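Local coordinates for TetR transcriptional regulator (PDB 3QBM), which probably binds DNA and regulates transcription as a dimeric TetR-family protein that also binds magnesium, at residues 159-164 and 190-195; 64-69 and 103-108; 31-36 and 42-47. All blocks are in the same frame, centred on the assembly; numbering follows the deposited sequence. Where two conformers were deposited one is given.

Interaction 1: residues 159-164 and 190-195; sequences LLIIAT and TYITQQ
L160 meets Y191 and I161 meets I192, and these two apolar pairs make up the whole side-chain contact between 159-164 and 190-195. In the first, L160 CD2 lies 4.0 Å from Y191 CE2, and the methyl approaches the ring at a slant. Both side chains leave their helices with CG opposite the backbone N (chi1 173° for L160, 163° for Y191), which carries branch and ring into the space between the two helices. In the second pair the ends of two isoleucines meet: I161 CD1 is 4.1 Å from I192 CD1, and the side chains cross at about a right angle. The closest CA atoms, those of I161 and I192, are 10.0 Å apart, so only the far ends of long side chains bridge the gap. The modest 106 Å² buried between the segments agrees with this.

No hydrogen bond links the two segments; the polar bonding stays local. L160 O receives two donors from one residue, T164 N at 2.9 Å and T164 OG1 at 2.7 Å, arriving from opposite faces of the carbonyl plane. The hydroxyl stands 38° out of that plane. On the other helix, Q195 NE2 sits at the edge of the Y191 ring and in its plane, 3.6 Å from Y191 CD1.

Helices 154-175 and 179-196 run here in roughly opposite directions, in the C-terminal helical region through which TetR-family proteins typically dimerise. H187 of the second subunit packs on L160 and makes an edge-to-face stack with Y191. I161 also packs on I84, F87 and L88 of helix 80-92, so the contact joins helices 154-175 and 179-196 between that helix and the partner subunit.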
# COMPACT_ATOMS: atom_id res chain seq x y z
N LEU A 159 14.56 -1.22 1.66
CA LEU A 159 13.45 -0.74 0.88
C LEU A 159 12.77 -1.87 0.11
O LEU A 159 11.55 -1.85 -0.03
CB LEU A 159 13.89 0.37 -0.06
CG LEU A 159 14.37 1.66 0.54
CD1 LEU A 159 15.02 2.51 -0.56
CD2 LEU A 159 13.28 2.46 1.17
N LEU A 160 13.52 -2.87 -0.38
CA LEU A 160 12.87 -4.02 -1.04
C LEU A 160 11.96 -4.77 -0.06
O LEU A 160 10.79 -5.08 -0.39
CB LEU A 160 13.92 -4.97 -1.59
CG LEU A 160 13.40 -6.29 -2.16
CD1 LEU A 160 12.57 -6.02 -3.44
CD2 LEU A 160 14.61 -7.20 -2.46
N ILE A 161 12.50 -5.08 1.12
CA ILE A 161 11.77 -5.76 2.17
C ILE A 161 10.51 -5.00 2.54
O ILE A 161 9.44 -5.57 2.58
CB ILE A 161 12.63 -5.92 3.44
CG1 ILE A 161 13.63 -7.05 3.26
CG2 ILE A 161 11.71 -6.17 4.66
CD1 ILE A 161 14.76 -7.05 4.36
N ILE A 162 10.62 -3.70 2.81
CA ILE A 162 9.45 -2.90 3.21
C ILE A 162 8.37 -2.84 2.14
O ILE A 162 7.18 -3.02 2.44
CB ILE A 162 9.86 -1.47 3.65
CG1 ILE A 162 10.75 -1.57 4.88
CG2 ILE A 162 8.61 -0.59 3.92
CD1 ILE A 162 11.55 -0.23 5.17
N ALA A 163 8.80 -2.62 0.90
CA ALA A 163 7.89 -2.56 -0.25
C ALA A 163 7.18 -3.89 -0.38
O ALA A 163 5.93 -3.94 -0.49
CB ALA A 163 8.65 -2.26 -1.57
N THR A 164 7.94 -4.98 -0.38
CA THR A 164 7.34 -6.31 -0.58
C THR A 164 6.33 -6.68 0.47
O THR A 164 5.21 -7.15 0.14
CB THR A 164 8.43 -7.38 -0.64
OG1 THR A 164 9.36 -7.01 -1.68
CG2 THR A 164 7.83 -8.77 -0.95
N THR A 190 14.02 -16.76 1.32
CA THR A 190 14.80 -17.62 0.46
C THR A 190 15.88 -16.77 -0.23
O THR A 190 17.07 -17.14 -0.24
CB THR A 190 13.90 -18.35 -0.55
OG1 THR A 190 12.97 -19.17 0.16
CG2 THR A 190 14.74 -19.24 -1.45
N TYR A 191 15.49 -15.60 -0.74
CA TYR A 191 16.45 -14.70 -1.39
C TYR A 191 17.57 -14.28 -0.43
O TYR A 191 18.75 -14.36 -0.76
CB TYR A 191 15.72 -13.47 -1.93
CG TYR A 191 16.62 -12.31 -2.24
CD1 TYR A 191 17.51 -12.36 -3.33
CD2 TYR A 191 16.57 -11.11 -1.48
CE1 TYR A 191 18.34 -11.26 -3.62
CE2 TYR A 191 17.39 -10.04 -1.78
CZ TYR A 191 18.27 -10.12 -2.85
OH TYR A 191 19.09 -9.05 -3.16
N ILE A 192 17.19 -13.89 0.78
CA ILE A 192 18.16 -13.47 1.81
C ILE A 192 19.06 -14.64 2.22
O ILE A 192 20.29 -14.52 2.29
CB ILE A 192 17.43 -12.82 3.00
CG1 ILE A 192 16.84 -11.48 2.59
CG2 ILE A 192 18.38 -12.62 4.18
CD1 ILE A 192 15.80 -10.99 3.60
N THR A 193 18.49 -15.81 2.44
CA THR A 193 19.30 -16.96 2.82
C THR A 193 20.28 -17.40 1.72
O THR A 193 21.44 -17.78 1.99
CB THR A 193 18.38 -18.13 3.17
OG1 THR A 193 17.55 -17.75 4.26
CG2 THR A 193 19.18 -19.39 3.52
N GLN A 194 19.84 -17.29 0.46
CA GLN A 194 20.63 -17.76 -0.67
C GLN A 194 21.66 -16.75 -1.16
O GLN A 194 22.76 -17.13 -1.55
CB GLN A 194 19.72 -18.17 -1.85
CG GLN A 194 18.90 -19.41 -1.57
CD GLN A 194 18.04 -19.85 -2.74
OE1 GLN A 194 17.86 -19.10 -3.71
NE2 GLN A 194 17.49 -21.06 -2.65
N GLN A 195 21.31 -15.46 -1.14
CA GLN A 195 22.14 -14.42 -1.74
C GLN A 195 22.73 -13.35 -0.83
O GLN A 195 23.64 -12.67 -1.24
CB GLN A 195 21.36 -13.71 -2.86
CG GLN A 195 20.81 -14.68 -3.92
CD GLN A 195 20.32 -13.98 -5.18
OE1 GLN A 195 20.96 -13.06 -5.69
NE2 GLN A 195 19.21 -14.46 -5.74

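Interaction 2: residues 64-69 and 103-108; sequences EKVRER and GCPILN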
# COMPACT_ATOMS: atom_id res chain seq x y z
N GLU A 64 3.94 3.77 17.92
CA GLU A 64 4.53 3.11 19.09
C GLU A 64 4.10 1.66 19.18
O GLU A 64 4.89 0.79 19.55
CB GLU A 64 4.18 3.85 20.39
CG GLU A 64 4.71 3.15 21.67
CD GLU A 64 6.24 3.05 21.76
OE1 GLU A 64 6.96 3.80 21.06
OE2 GLU A 64 6.72 2.21 22.57
N LYS A 65 2.86 1.37 18.85
CA LYS A 65 2.41 -0.01 18.91
C LYS A 65 3.15 -0.94 17.91
O LYS A 65 3.58 -2.04 18.25
CB LYS A 65 0.95 -0.05 18.60
CG LYS A 65 0.28 -1.36 18.90
CD LYS A 65 -0.95 -1.13 19.77
CE LYS A 65 -0.52 -0.82 21.20
NZ LYS A 65 -1.66 -0.66 22.13
N VAL A 66 3.22 -0.49 16.67
CA VAL A 66 4.01 -1.15 15.63
C VAL A 66 5.47 -1.38 16.13
O VAL A 66 6.00 -2.47 15.99
CB VAL A 66 3.93 -0.34 14.32
CG1 VAL A 66 4.97 -0.79 13.32
CG2 VAL A 66 2.51 -0.46 13.71
N ARG A 67 6.06 -0.35 16.73
CA ARG A 67 7.42 -0.38 17.25
C ARG A 67 7.59 -1.50 18.29
O ARG A 67 8.57 -2.24 18.21
CB ARG A 67 7.79 0.98 17.85
CG ARG A 67 9.23 1.19 18.27
CD ARG A 67 9.50 2.62 18.71
NE ARG A 67 9.23 3.56 17.61
CZ ARG A 67 8.28 4.51 17.58
NH1 ARG A 67 7.47 4.74 18.62
NH2 ARG A 67 8.14 5.27 16.50
N GLU A 68 6.66 -1.60 19.25
CA GLU A 68 6.68 -2.65 20.30
C GLU A 68 6.64 -4.07 19.69
O GLU A 68 7.33 -4.99 20.14
CB GLU A 68 5.46 -2.51 21.26
CG GLU A 68 5.51 -1.30 22.22
CD GLU A 68 4.19 -1.01 23.00
OE1 GLU A 68 3.11 -1.61 22.74
OE2 GLU A 68 4.25 -0.14 23.90
N ARG A 69 5.79 -4.22 18.70
CA ARG A 69 5.58 -5.46 17.98
C ARG A 69 6.88 -5.90 17.23
O ARG A 69 7.28 -7.09 17.26
CB ARG A 69 4.41 -5.20 17.04
CG ARG A 69 3.85 -6.32 16.23
CD ARG A 69 2.80 -7.14 16.94
NE ARG A 69 2.47 -8.26 16.06
CZ ARG A 69 1.31 -8.41 15.43
NH1 ARG A 69 0.31 -7.57 15.67
NH2 ARG A 69 1.13 -9.46 14.63
N GLY A 103 -5.56 -3.32 9.85
CA GLY A 103 -4.33 -3.52 9.10
C GLY A 103 -3.13 -2.73 9.59
O GLY A 103 -3.08 -2.31 10.75
N CYS A 104 -2.12 -2.58 8.73
CA CYS A 104 -0.93 -1.79 9.07
C CYS A 104 -1.24 -0.30 9.06
O CYS A 104 -1.59 0.24 8.01
CB CYS A 104 0.26 -2.07 8.12
SG CYS A 104 1.69 -1.10 8.48
N PRO A 105 -1.06 0.39 10.20
CA PRO A 105 -1.36 1.83 10.21
C PRO A 105 -0.35 2.69 9.47
O PRO A 105 -0.66 3.84 9.07
CB PRO A 105 -1.37 2.18 11.70
CG PRO A 105 -0.38 1.22 12.28
CD PRO A 105 -0.58 -0.07 11.51
N ILE A 106 0.84 2.14 9.23
CA ILE A 106 1.87 2.83 8.47
C ILE A 106 1.43 2.87 6.99
O ILE A 106 1.39 3.95 6.36
CB ILE A 106 3.25 2.16 8.65
CG1 ILE A 106 3.57 1.94 10.14
CG2 ILE A 106 4.39 3.02 8.03
CD1 ILE A 106 3.50 3.18 11.00
N LEU A 107 1.10 1.69 6.45
CA LEU A 107 0.55 1.56 5.11
C LEU A 107 -0.74 2.37 4.96
O LEU A 107 -0.90 3.15 4.01
CB LEU A 107 0.28 0.08 4.78
CG LEU A 107 -0.47 -0.32 3.50
CD1 LEU A 107 0.28 0.14 2.25
CD2 LEU A 107 -0.79 -1.84 3.45
N ASN A 108 -1.68 2.17 5.86
CA ASN A 108 -2.96 2.84 5.74
C ASN A 108 -2.82 4.39 5.79
O ASN A 108 -3.47 5.11 5.02
CB ASN A 108 -3.91 2.36 6.83
CG ASN A 108 -4.35 0.92 6.66
OD1 ASN A 108 -4.11 0.27 5.62
ND2 ASN A 108 -4.97 0.38 7.71
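V66 faces P105 and I106 where helix 51-74 packs against the first turn of helix 105-113, within the all-helical TetR-family fold. The CA atoms of V66 and P105 are 8.2 Å apart, close enough for a short branched side chain to reach across. V66 CB itself stays 5.0 Å from P105 CG, and the methyls beyond it make the contact. With chi1 at 167°, CG1 lies opposite the backbone N, while CG2 stands beside that N and nearest the proline. CG2 points at the ring, 3.6 Å from P105 CG and 3.8 Å from P105 CD, so the two side chains reach toward each other end on. Both V66 methyls, CG1 and CG2, sit the same 4.4 Å from I106 CG1, a loose touch that they share.

All three residues are buried. P99 lies against both V66 and P105, while W131 of helix 118-144 packs on V66 and I106 and adds to the apolar cluster. Away from the contact, R67 bridges two carboxylates: NH1 to E64 OE1 at 2.7 Å within its own helix, and NH2 to E130 of helix 118-144. The side chain of P105 is about 10 Å from a bound magnesium ion.

C104 fixes the start of helix 105-113 as its N-cap. Its SG accepts a hydrogen bond from L107 N, 3.5 Å away and nearly straight, with an N-H...S angle of 176°.

Interaction 3: residues 31-36 and 42-47; sequences SDIMAA and GGIYRH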
# COMPACT_ATOMS: atom_id res chain seq x y z
N SER A 31 -18.25 12.15 16.09
CA SER A 31 -19.31 11.35 16.71
C SER A 31 -18.96 9.85 16.81
O SER A 31 -19.44 9.17 17.72
CB SER A 31 -20.65 11.56 16.00
OG SER A 31 -20.55 11.31 14.62
N ASP A 32 -18.13 9.34 15.89
CA ASP A 32 -17.64 7.93 15.98
C ASP A 32 -16.66 7.81 17.15
O ASP A 32 -16.72 6.87 17.90
CB ASP A 32 -16.95 7.48 14.66
CG ASP A 32 -17.88 7.57 13.44
OD1 ASP A 32 -19.00 7.05 13.54
OD2 ASP A 32 -17.52 8.16 12.39
N ILE A 33 -15.74 8.77 17.28
CA ILE A 33 -14.80 8.78 18.38
C ILE A 33 -15.58 8.88 19.71
O ILE A 33 -15.26 8.19 20.65
CB ILE A 33 -13.76 9.93 18.20
CG1 ILE A 33 -12.95 9.73 16.90
CG2 ILE A 33 -12.81 10.00 19.38
CD1 ILE A 33 -12.19 10.98 16.46
N MSE A 34 -16.60 9.72 19.77
CA MSE A 34 -17.49 9.83 20.96
C MSE A 34 -18.07 8.45 21.34
O MSE A 34 -17.90 7.99 22.47
CB MSE A 34 -18.63 10.85 20.72
CG MSE A 34 -18.15 12.32 20.66
SE MSE A 34 -19.42 13.51 19.86
CE MSE A 34 -20.93 12.99 21.00
N ALA A 35 -18.70 7.79 20.37
CA ALA A 35 -19.29 6.45 20.59
C ALA A 35 -18.29 5.43 21.12
O ALA A 35 -18.60 4.70 22.05
CB ALA A 35 -19.94 5.92 19.29
N ALA A 36 -17.08 5.39 20.55
CA ALA A 36 -16.07 4.42 20.95
C ALA A 36 -15.43 4.70 22.33
O ALA A 36 -14.93 3.79 22.97
CB ALA A 36 -14.98 4.34 19.90
N GLY A 42 -17.07 17.56 24.26
CA GLY A 42 -16.33 18.43 25.17
C GLY A 42 -15.33 17.70 26.06
O GLY A 42 -14.34 18.29 26.53
N GLY A 43 -15.61 16.43 26.30
CA GLY A 43 -14.71 15.57 27.08
C GLY A 43 -13.46 15.24 26.28
O GLY A 43 -12.35 15.13 26.84
N ILE A 44 -13.63 15.07 24.96
CA ILE A 44 -12.51 14.82 24.07
C ILE A 44 -11.66 16.08 23.88
O ILE A 44 -10.43 16.04 24.00
CB ILE A 44 -13.00 14.32 22.69
CG1 ILE A 44 -13.79 13.01 22.85
CG2 ILE A 44 -11.81 14.15 21.71
CD1 ILE A 44 -14.23 12.42 21.57
N TYR A 45 -12.30 17.21 23.60
CA TYR A 45 -11.56 18.42 23.29
C TYR A 45 -11.07 19.22 24.51
O TYR A 45 -10.41 20.25 24.39
CB TYR A 45 -12.36 19.27 22.30
CG TYR A 45 -12.48 18.61 20.94
CD1 TYR A 45 -11.35 18.07 20.30
CD2 TYR A 45 -13.70 18.52 20.28
CE1 TYR A 45 -11.44 17.49 19.05
CE2 TYR A 45 -13.78 17.94 19.02
CZ TYR A 45 -12.67 17.42 18.42
OH TYR A 45 -12.76 16.82 17.18
N ARG A 46 -11.40 18.74 25.70
CA ARG A 46 -10.73 19.18 26.91
C ARG A 46 -9.25 18.72 26.79
O ARG A 46 -8.31 19.43 27.19
CB ARG A 46 -11.43 18.55 28.12
CG ARG A 46 -10.67 18.52 29.45
CD ARG A 46 -10.45 19.90 30.05
NE ARG A 46 -10.18 19.94 31.50
CZ ARG A 46 -9.57 18.99 32.24
NH1 ARG A 46 -9.08 17.86 31.73
NH2 ARG A 46 -9.42 19.21 33.54
N HIS A 47 -9.04 17.55 26.19
CA HIS A 47 -7.70 16.95 26.10
C HIS A 47 -6.96 17.21 24.81
O HIS A 47 -5.74 17.08 24.78
CB HIS A 47 -7.80 15.45 26.37
CG HIS A 47 -8.31 15.14 27.74
ND1 HIS A 47 -7.56 15.37 28.87
CD2 HIS A 47 -9.53 14.73 28.17
CE1 HIS A 47 -8.28 15.08 29.94
NE2 HIS A 47 -9.48 14.69 29.54
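I33 O and M34 O grip one polar atom between them, the hydroxyl OG1 of T37, at the end of the first helix of a predicted helix-turn-helix motif. From this helix, 30-37, I33 and M34 meet I44 of helix 41-45, which in this family corresponds to the recognition helix and so probably faces DNA. No hydrogen bond crosses between the segments; the side-chain contacts are apolar.

I44 carries them. With CG1 opposite its carbonyl carbon (chi1 -60°) and an extended chi2 of -176°, the side chain reaches straight out, and its terminal CD1 does the touching. That methyl lies 3.6 Å from I33 CG2 and 4.0 Å from M34 CG, and I44 crosses both side chains at about a right angle. M34 is a selenomethionine; it is the CG of its chain, and not the selenium, that comes nearest to I44.

I33 and I44 are buried, and both also rest on L54 of helix 51-74, while L19 of helix 2-23 packs on I33. The same CD1 of I44 also lies 4.0 Å from the backbone nitrogen of M34.

In the fold
All three contacts are apolar and without a hydrogen bond across them, and each buries close to 106 Å², but their settings differ. The centre of interaction 2 lies about 3 Å from that of the chain, whereas interactions 1 and 3 lie on opposite sides of it, their centres about 43 Å apart. All three touching residues of interaction 2 are buried; interactions 1 and 3 each include one partly exposed residue, Y191 and M34. Interactions 1 and 2 both touch the second subunit; interaction 3, in the DNA-binding region, does not. Helix 51-74 supplies one segment of interaction 2 and, through L54, backs interaction 3. Only interaction 1 involves an aromatic ring, only interaction 2 a proline.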